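Sphingomyelinase C (Streptomyces griseocarneus, PDB 7CNE) belongs to the endonuclease/exonuclease/phosphatase family and adopts a DNase I-like fold, a sandwich of two mixed beta-sheets with helices on its outer surfaces. Local coordinates at residues 19-22 with 23-26; 91-94 with 95-98; 201-204 with 205-208; 225-228 with 229-232. All coordinates share one frame; numbering follows the deposited sequence.

Contact 1. Residues 19-22 with 23-26; sequences LMST and GLYP
The Tyr25 ring is met by two groups of the preceding residues: Ser21 O sits at its edge, near the ring plane, and Met20 approaches obliquely. In the conformer given, one of two modelled for Met20, SD lies 4.4 Å from the centroid of the Tyr25 ring and 29° off its normal, a slanted Met-aromatic contact. Closer to the backbone, Met20 CB touches Tyr25 CD2 at 3.8 Å. The first torsion of Tyr25 (chi1 -58°) sets CG beside the backbone N, which carries the ring back to Met20 CB and SD.

The bonds beneath fit an ST motif, with the side-chain bond weak, in the loop between strand 12-19 and helix 30-39. Tyr25 N donates to Ser21 O at 2.9 Å, while Leu24 N makes a weak but nearly straight bond to Ser21 OG at 3.3 Å (169° at the hydrogen). Water 1 lies 2.8 Å from Ser21 OG and accepts from Gly23 N, tying the serine hydroxyl to the start of the turn. Thr22, Gly23 and Leu24 have helical backbone angles, but the next step of a helix cannot follow: Pro26 N carries no hydrogen and stands 3.3 Å from Thr22 O, with Pro26 CB against that same oxygen at 3.6 Å. Thr22 OG1 is held by Asp56 OD1. Gln30 NE2, at the start of helix 30-39, donates to both Met20 O and Tyr25 O, linking the two ends of the turn.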
loop_
_atom_site.group_PDB
_atom_site.type_symbol
_atom_site.label_atom_id
_atom_site.label_comp_id
_atom_site.label_asym_id
_atom_site.label_seq_id
_atom_site.Cartn_x
_atom_site.Cartn_y
_atom_site.Cartn_z
ATOM N N LEU A 19 -0.416 -9.992 5.303
ATOM C CA LEU A 19 -0.052 -10.486 6.632
ATOM C C LEU A 19 -1.251 -10.350 7.567
ATOM O O LEU A 19 -1.301 -9.496 8.460
ATOM C CB LEU A 19 1.164 -9.739 7.169
ATOM C CG LEU A 19 2.474 -10.000 6.426
ATOM C CD1 LEU A 19 3.545 -9.057 6.968
ATOM C CD2 LEU A 19 2.892 -11.467 6.552
ATOM N N MET A 20 -2.231 -11.224 7.338
ATOM C CA MET A 20 -3.412 -11.242 8.183
ATOM C C MET A 20 -3.032 -11.668 9.597
ATOM O O MET A 20 -2.015 -12.337 9.825
ATOM C CB MET A 20 -4.470 -12.184 7.609
ATOM C CG MET A 20 -4.874 -11.835 6.176
ATOM S SD MET A 20 -6.619 -12.110 5.772
ATOM C CE MET A 20 -7.345 -10.603 6.410
ATOM N N SER A 21 -3.858 -11.258 10.550
ATOM C CA SER A 21 -3.644 -11.599 11.953
ATOM C C SER A 21 -3.457 -13.101 12.127
ATOM O O SER A 21 -4.225 -13.905 11.583
ATOM C CB SER A 21 -4.839 -11.103 12.776
ATOM O OG SER A 21 -5.074 -11.936 13.897
ATOM N N THR A 22 -2.410 -13.484 12.865
ATOM C CA THR A 22 -2.145 -14.900 13.059
ATOM C C THR A 22 -3.045 -15.523 14.118
ATOM O O THR A 22 -3.201 -16.740 14.123
ATOM C CB THR A 22 -0.681 -15.148 13.436
ATOM O OG1 THR A 22 -0.311 -14.326 14.555
ATOM C CG2 THR A 22 0.244 -14.862 12.232
ATOM N N GLY A 23 -3.614 -14.729 15.023
ATOM C CA GLY A 23 -4.589 -15.289 15.945
ATOM C C GLY A 23 -5.822 -15.782 15.218
ATOM O O GLY A 23 -6.344 -16.860 15.515
ATOM N N LEU A 24 -6.286 -15.008 14.230
ATOM C CA LEU A 24 -7.432 -15.394 13.409
ATOM C C LEU A 24 -7.063 -16.442 12.367
ATOM O O LEU A 24 -7.860 -17.346 12.079
ATOM C CB LEU A 24 -8.008 -14.157 12.715
ATOM C CG LEU A 24 -8.562 -13.078 13.652
ATOM C CD1 LEU A 24 -9.125 -11.891 12.870
ATOM C CD2 LEU A 24 -9.617 -13.679 14.573
ATOM N N TYR A 25 -5.881 -16.310 11.756
ATOM C CA TYR A 25 -5.472 -17.143 10.625
ATOM C C TYR A 25 -4.089 -17.714 10.902
ATOM O O TYR A 25 -3.075 -17.200 10.408
ATOM C CB TYR A 25 -5.477 -16.345 9.324
ATOM C CG TYR A 25 -6.807 -15.732 8.979
ATOM C CD1 TYR A 25 -7.800 -16.483 8.353
ATOM C CD2 TYR A 25 -7.069 -14.397 9.256
ATOM C CE1 TYR A 25 -9.023 -15.923 8.021
ATOM C CE2 TYR A 25 -8.296 -13.829 8.919
ATOM C CZ TYR A 25 -9.261 -14.601 8.304
ATOM O OH TYR A 25 -10.469 -14.038 7.968
ATOM N N PRO A 26 -4.008 -18.779 11.699
ATOM C CA PRO A 26 -2.689 -19.279 12.118
ATOM C C PRO A 26 -1.897 -19.979 11.022
ATOM O O PRO A 26 -0.692 -20.204 11.215
ATOM C CB PRO A 26 -3.027 -20.244 13.267
ATOM C CG PRO A 26 -4.448 -20.610 13.067
ATOM C CD PRO A 26 -5.116 -19.430 12.422
HETATM O O HOH W 1 -3.072 -11.828 15.876
#

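Contact 2. Residues 91-94 with 95-98; sequences KYSA and TTPE
Ser93 OG is gripped by two successive backbone amides: Thr96 N donates to it at 3.1 Å, and Thr95 N at 3.3 Å. Neither bond is straight, with angles of 148° and 137° at the respective hydrogens, as expected when one oxygen serves neighbouring N-H groups that point into the same bend. The serine reaches them because its hydroxyl swings anti to its own backbone N (chi1 160°), which sends OG forward along the chain. The bond to Thr95 N, two residues on, defines an ST turn; the one to Thr96 N extends the grip by a residue.

Thr96 also packs on the serine: Thr96 CG2 lies 3.9 Å from Ser93 CB and Thr96 CB 3.5 Å from Ser93 OG. The other branch of the threonine, OG1, is engaged by Trp127 O. Asn129 ND2 donates to Ser93 O, so the backbone carbonyl of the serine is tied to a neighbouring loop while its hydroxyl shapes the turn. The turn lies at the surface, in the loop that joins strand 87-90 to strand 103-106.

A bound EPE molecule, probably from the crystallisation liquor, places its O3S at weak hydrogen-bonding range of Ser93 OG. With two amides already directed at the oxygen, the serine hydrogen is probably the one turned toward this sulfonate oxygen, so the hydroxyl would act as acceptor within the turn and donor beyond it.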
loop_
_atom_site.group_PDB
_atom_site.type_symbol
_atom_site.label_atom_id
_atom_site.label_comp_id
_atom_site.label_asym_id
_atom_site.label_seq_id
_atom_site.Cartn_x
_atom_site.Cartn_y
_atom_site.Cartn_z
ATOM N N LYS A 91 -12.170 9.326 10.645
ATOM C CA LYS A 91 -13.117 8.604 11.507
ATOM C C LYS A 91 -12.442 7.481 12.299
ATOM O O LYS A 91 -12.861 6.320 12.275
ATOM C CB LYS A 91 -14.279 8.053 10.688
ATOM C CG LYS A 91 -15.407 9.051 10.462
ATOM C CD LYS A 91 -16.502 8.484 9.566
ATOM C CE LYS A 91 -17.472 9.578 9.151
ATOM N NZ LYS A 91 -18.438 9.120 8.113
ATOM N N TYR A 92 -11.398 7.861 13.040
ATOM C CA TYR A 92 -10.655 6.906 13.854
ATOM C C TYR A 92 -11.558 6.315 14.935
ATOM O O TYR A 92 -12.330 7.029 15.570
ATOM C CB TYR A 92 -9.440 7.599 14.485
ATOM C CG TYR A 92 -8.690 6.764 15.507
ATOM C CD1 TYR A 92 -7.745 5.814 15.109
ATOM C CD2 TYR A 92 -8.908 6.937 16.868
ATOM C CE1 TYR A 92 -7.052 5.047 16.051
ATOM C CE2 TYR A 92 -8.227 6.179 17.811
ATOM C CZ TYR A 92 -7.300 5.241 17.398
ATOM O OH TYR A 92 -6.632 4.492 18.336
ATOM N N SER A 93 -11.460 5.003 15.138
ATOM C CA SER A 93 -12.168 4.308 16.206
ATOM C C SER A 93 -11.171 3.743 17.207
ATOM O O SER A 93 -10.221 3.057 16.817
ATOM C CB SER A 93 -13.029 3.180 15.644
ATOM O OG SER A 93 -13.347 2.246 16.657
ATOM N N ALA A 94 -11.394 4.022 18.498
ATOM C CA ALA A 94 -10.508 3.507 19.537
ATOM C C ALA A 94 -10.863 2.086 19.957
ATOM O O ALA A 94 -10.043 1.412 20.585
ATOM C CB ALA A 94 -10.532 4.422 20.766
ATOM N N THR A 95 -12.058 1.612 19.621
ATOM C CA THR A 95 -12.487 0.298 20.066
ATOM C C THR A 95 -12.287 -0.783 19.020
ATOM O O THR A 95 -12.182 -1.959 19.381
ATOM C CB THR A 95 -13.968 0.336 20.477
ATOM O OG1 THR A 95 -14.760 0.651 19.329
ATOM C CG2 THR A 95 -14.204 1.403 21.536
ATOM N N THR A 96 -12.241 -0.429 17.743
ATOM C CA THR A 96 -12.185 -1.460 16.715
ATOM C C THR A 96 -10.835 -2.179 16.781
ATOM O O THR A 96 -9.798 -1.529 16.932
ATOM C CB THR A 96 -12.449 -0.854 15.332
ATOM O OG1 THR A 96 -12.821 -1.896 14.432
ATOM C CG2 THR A 96 -11.227 -0.110 14.777
ATOM N N PRO A 97 -10.818 -3.511 16.740
ATOM C CA PRO A 97 -9.554 -4.240 16.923
ATOM C C PRO A 97 -8.675 -4.274 15.681
ATOM O O PRO A 97 -7.464 -4.459 15.804
ATOM C CB PRO A 97 -10.008 -5.662 17.298
ATOM C CG PRO A 97 -11.512 -5.619 17.353
ATOM C CD PRO A 97 -11.971 -4.418 16.619
ATOM N N GLU A 98 -9.250 -4.118 14.490
ATOM C CA GLU A 98 -8.484 -4.258 13.254
ATOM C C GLU A 98 -7.916 -2.906 12.833
ATOM O O GLU A 98 -8.664 -1.933 12.687
ATOM C CB GLU A 98 -9.355 -4.826 12.132
ATOM C CG GLU A 98 -9.478 -6.351 12.098
ATOM C CD GLU A 98 -10.886 -6.831 11.738
ATOM O OE1 GLU A 98 -11.000 -7.967 11.245
ATOM O OE2 GLU A 98 -11.886 -6.101 11.964
#

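Contact 3. Residues 201-204 with 205-208; sequences SAEY and ASML
Leu208 leans over one face of the Tyr204 ring, its CG 4.3 Å above the ring plane and displaced toward the rim. Leu208 CD1 makes the nearest approach, 3.8 Å from Tyr204 CE2. Met207 comes to the para-related carbon, with its CE 3.9 Å from Tyr204 CD1 on an oblique path. The ring meets residues three and four positions ahead because Tyr204 CG stands anti to the backbone N (chi1 172°), and Met207 turns its methyl back by a bend at chi3. Tyr204 and Met207 also touch Tyr248 of strand 247-251, while Leu208 packs on Leu250 of the same strand.

On the backbone, Glu203 O accepts twice: from Met207 N at 2.8 Å, nearly head-on, and from Ser206 OG at 3.0 Å, which arrives from the flank at a C=O...O angle of 109°. Leu208 N bonds to Tyr204 O at 3.1 Å. The Glu203 carboxylate forms a salt bridge with Arg167 of helix 162-180. Water 2 links Ser201 O to Ala205 N, and Ser201 OG, also hydrogen-bonded to Asp198 O, accepts a weak capping bond from Glu203 N. Together these form the N-terminal end of helix 203-211, with a weak serine cap, laid by its apolar side on the edge strand of the six-stranded sheet.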
loop_
_atom_site.group_PDB
_atom_site.type_symbol
_atom_site.label_atom_id
_atom_site.label_comp_id
_atom_site.label_asym_id
_atom_site.label_seq_id
_atom_site.Cartn_x
_atom_site.Cartn_y
_atom_site.Cartn_z
ATOM N N SER A 201 -9.286 -0.813 -16.454
ATOM C CA SER A 201 -10.708 -0.500 -16.394
ATOM C C SER A 201 -10.945 1.001 -16.505
ATOM O O SER A 201 -10.024 1.814 -16.379
ATOM C CB SER A 201 -11.320 -1.014 -15.087
ATOM O OG SER A 201 -10.864 -0.213 -14.005
ATOM N N ALA A 202 -12.221 1.360 -16.714
ATOM C CA ALA A 202 -12.611 2.766 -16.783
ATOM C C ALA A 202 -12.396 3.494 -15.456
ATOM O O ALA A 202 -12.211 4.716 -15.447
ATOM C CB ALA A 202 -14.078 2.887 -17.207
ATOM N N GLU A 203 -12.429 2.773 -14.332
ATOM C CA GLU A 203 -12.213 3.410 -13.034
ATOM C C GLU A 203 -10.799 3.976 -12.890
ATOM O O GLU A 203 -10.591 4.889 -12.085
ATOM C CB GLU A 203 -12.517 2.411 -11.901
ATOM C CG GLU A 203 -12.481 3.023 -10.495
ATOM C CD GLU A 203 -12.803 2.025 -9.386
ATOM O OE1 GLU A 203 -12.962 2.475 -8.236
ATOM O OE2 GLU A 203 -12.891 0.802 -9.653
ATOM N N TYR A 204 -9.829 3.479 -13.666
ATOM C CA TYR A 204 -8.486 4.062 -13.643
ATOM C C TYR A 204 -8.530 5.565 -13.890
ATOM O O TYR A 204 -7.936 6.348 -13.140
ATOM C CB TYR A 204 -7.601 3.376 -14.686
ATOM C CG TYR A 204 -6.254 4.026 -14.893
ATOM C CD1 TYR A 204 -5.236 3.886 -13.952
ATOM C CD2 TYR A 204 -5.986 4.772 -16.038
ATOM C CE1 TYR A 204 -3.982 4.483 -14.149
ATOM C CE2 TYR A 204 -4.731 5.367 -16.245
ATOM C CZ TYR A 204 -3.743 5.220 -15.300
ATOM O OH TYR A 204 -2.501 5.801 -15.508
ATOM N N ALA A 205 -9.249 5.990 -14.932
ATOM C CA ALA A 205 -9.310 7.416 -15.240
ATOM C C ALA A 205 -10.038 8.204 -14.153
ATOM O O ALA A 205 -9.674 9.348 -13.869
ATOM C CB ALA A 205 -9.972 7.640 -16.605
ATOM N N SER A 206 -11.079 7.634 -13.541
ATOM C CA SER A 206 -11.734 8.400 -12.479
ATOM C C SER A 206 -10.870 8.462 -11.219
ATOM O O SER A 206 -10.914 9.458 -10.488
ATOM C CB SER A 206 -13.123 7.838 -12.174
ATOM O OG SER A 206 -13.067 6.489 -11.750
ATOM N N MET A 207 -10.065 7.428 -10.961
ATOM C CA MET A 207 -9.105 7.504 -9.859
ATOM C C MET A 207 -8.152 8.687 -10.037
ATOM O O MET A 207 -7.948 9.480 -9.108
ATOM C CB MET A 207 -8.328 6.189 -9.755
ATOM C CG MET A 207 -7.199 6.211 -8.735
ATOM S SD MET A 207 -6.191 4.734 -8.878
ATOM C CE MET A 207 -5.157 5.187 -10.291
ATOM N N LEU A 208 -7.567 8.826 -11.235
ATOM C CA LEU A 208 -6.680 9.954 -11.518
ATOM C C LEU A 208 -7.369 11.286 -11.237
ATOM O O LEU A 208 -6.781 12.190 -10.636
ATOM C CB LEU A 208 -6.214 9.908 -12.974
ATOM C CG LEU A 208 -5.351 8.731 -13.447
ATOM C CD1 LEU A 208 -5.033 8.928 -14.907
ATOM C CD2 LEU A 208 -4.067 8.623 -12.602
HETATM O O HOH W 2 -9.499 4.298 -17.682
#

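Contact 4. Residues 225-228 with 229-232; sequences SFDT and KENS
An Asx motif built on Asp227 shapes the approach to helix 232-237. Asp227 OD1 accepts from both Lys229 N and Glu230 N, each at 2.9 Å, but from different directions. OD1 meets Lys229 N with its anti lone pair, the one away from OD2, whereas Glu230 N comes from above the carboxylate, 72° out of its plane, along an almost straight N-H...O line. The third bond of the motif runs between backbones, with Asn231 N donating to Asp227 O at 3.0 Å. Having CG anti to the backbone N (chi1 -164°) points the carboxylate toward the two amides that donate to it, and three bonds thus fold the chain tightly round the aspartate.

The second oxygen faces the Glu230 side chain. Glu230 CB packs at 3.6 Å from Asp227 OD2, and the two carboxylates cross with planes 50° apart, Asp227 OD2 lying 3.9 Å from Glu230 OE2. Arg243 NH2 forms salt bridges with both of these oxygens, which probably offsets their like charge; His222 NE2 also bonds to Asp227 OD2, and Gln267 NE2 to Glu230 OE1. On the far end of the motif, Asn231 CB sits 3.2 Å from Asp227 O.

Asn231 is itself the N-cap of the following helix, its OD1 receiving Ala234 N while ND2 reaches Ser288 O. The turn forms the last part of the loop from strand 218-221, an outermost strand of the seven-stranded sheet, and leads straight into helix 232-237.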
loop_
_atom_site.group_PDB
_atom_site.type_symbol
_atom_site.label_atom_id
_atom_site.label_comp_id
_atom_site.label_asym_id
_atom_site.label_seq_id
_atom_site.Cartn_x
_atom_site.Cartn_y
_atom_site.Cartn_z
ATOM N N SER A 225 -0.659 -6.580 -11.352
ATOM C CA SER A 225 -0.101 -6.681 -10.009
ATOM C C SER A 225 -0.949 -7.550 -9.084
ATOM O O SER A 225 -0.485 -7.892 -7.991
ATOM C CB SER A 225 0.087 -5.282 -9.403
ATOM O OG SER A 225 -1.147 -4.743 -8.978
ATOM N N PHE A 226 -2.185 -7.915 -9.479
ATOM C CA PHE A 226 -2.983 -8.907 -8.746
ATOM C C PHE A 226 -3.399 -10.002 -9.733
ATOM O O PHE A 226 -4.521 -10.006 -10.253
ATOM C CB PHE A 226 -4.188 -8.281 -8.054
ATOM C CG PHE A 226 -4.872 -9.220 -7.105
ATOM C CD1 PHE A 226 -4.228 -9.639 -5.950
ATOM C CD2 PHE A 226 -6.141 -9.708 -7.379
ATOM C CE1 PHE A 226 -4.840 -10.518 -5.072
ATOM C CE2 PHE A 226 -6.759 -10.589 -6.505
ATOM C CZ PHE A 226 -6.107 -10.991 -5.354
ATOM N N ASP A 227 -2.486 -10.946 -9.971
ATOM C CA ASP A 227 -2.629 -11.934 -11.043
ATOM C C ASP A 227 -3.224 -13.211 -10.458
ATOM O O ASP A 227 -2.504 -14.071 -9.943
ATOM C CB ASP A 227 -1.284 -12.198 -11.716
ATOM C CG ASP A 227 -1.433 -12.902 -13.062
ATOM O OD1 ASP A 227 -2.355 -13.732 -13.200
ATOM O OD2 ASP A 227 -0.631 -12.618 -13.981
ATOM N N THR A 228 -4.550 -13.335 -10.558
ATOM C CA THR A 228 -5.264 -14.518 -10.098
ATOM C C THR A 228 -4.932 -15.783 -10.892
ATOM O O THR A 228 -5.432 -16.860 -10.546
ATOM C CB THR A 228 -6.766 -14.246 -10.168
ATOM O OG1 THR A 228 -7.095 -13.834 -11.499
ATOM C CG2 THR A 228 -7.126 -13.120 -9.209
ATOM N N LYS A 229 -4.122 -15.693 -11.943
ATOM C CA LYS A 229 -3.699 -16.891 -12.660
ATOM C C LYS A 229 -2.266 -17.298 -12.324
ATOM O O LYS A 229 -2.032 -18.439 -11.908
ATOM C CB LYS A 229 -3.856 -16.684 -14.171
ATOM C CG LYS A 229 -3.337 -17.848 -15.011
ATOM C CD LYS A 229 -3.261 -17.482 -16.490
ATOM C CE LYS A 229 -3.178 -18.726 -17.370
ATOM N NZ LYS A 229 -2.141 -19.681 -16.879
ATOM N N GLU A 230 -1.305 -16.370 -12.443
ATOM C CA GLU A 230 0.116 -16.674 -12.280
ATOM C C GLU A 230 0.633 -16.528 -10.853
ATOM O O GLU A 230 1.698 -17.070 -10.540
ATOM C CB GLU A 230 0.954 -15.774 -13.192
ATOM C CG GLU A 230 0.715 -16.012 -14.678
ATOM C CD GLU A 230 1.637 -15.196 -15.574
ATOM O OE1 GLU A 230 2.823 -14.989 -15.221
ATOM O OE2 GLU A 230 1.172 -14.753 -16.648
ATOM N N ASN A 231 -0.055 -15.788 -9.988
ATOM C CA ASN A 231 0.370 -15.657 -8.599
ATOM C C ASN A 231 -0.275 -16.782 -7.794
ATOM O O ASN A 231 -1.502 -16.917 -7.787
ATOM C CB ASN A 231 0.008 -14.277 -8.036
ATOM C CG ASN A 231 0.424 -14.111 -6.583
ATOM O OD1 ASN A 231 -0.136 -14.758 -5.702
ATOM N ND2 ASN A 231 1.413 -13.255 -6.330
ATOM N N SER A 232 0.552 -17.581 -7.106
ATOM C CA SER A 232 0.056 -18.808 -6.480
ATOM C C SER A 232 -0.890 -18.532 -5.311
ATOM O O SER A 232 -1.833 -19.305 -5.089
ATOM C CB SER A 232 1.233 -19.682 -6.028
ATOM O OG SER A 232 1.997 -19.060 -5.014
#

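The four contacts follow one another along the chain without overlap, and no two touch. Contacts 1 and 2 come nearest, their closest atoms about 5 Å apart and their centres about 18 Å; they lie in loops after strands of different sheets, 12-19 of the seven-stranded and 87-90 of the six-stranded one. Contact 3, at the start of helix 203-211, lies across the chain's centre from contact 1, about 33 Å between centres. Contact 4, between strand 218-221 and helix 232-237, is about 21 Å from contact 3 and 22 Å from contact 1, centre to centre. Contacts 1 to 3 lie at the surface, contact 4 is buried, and all four belong to connections between strands.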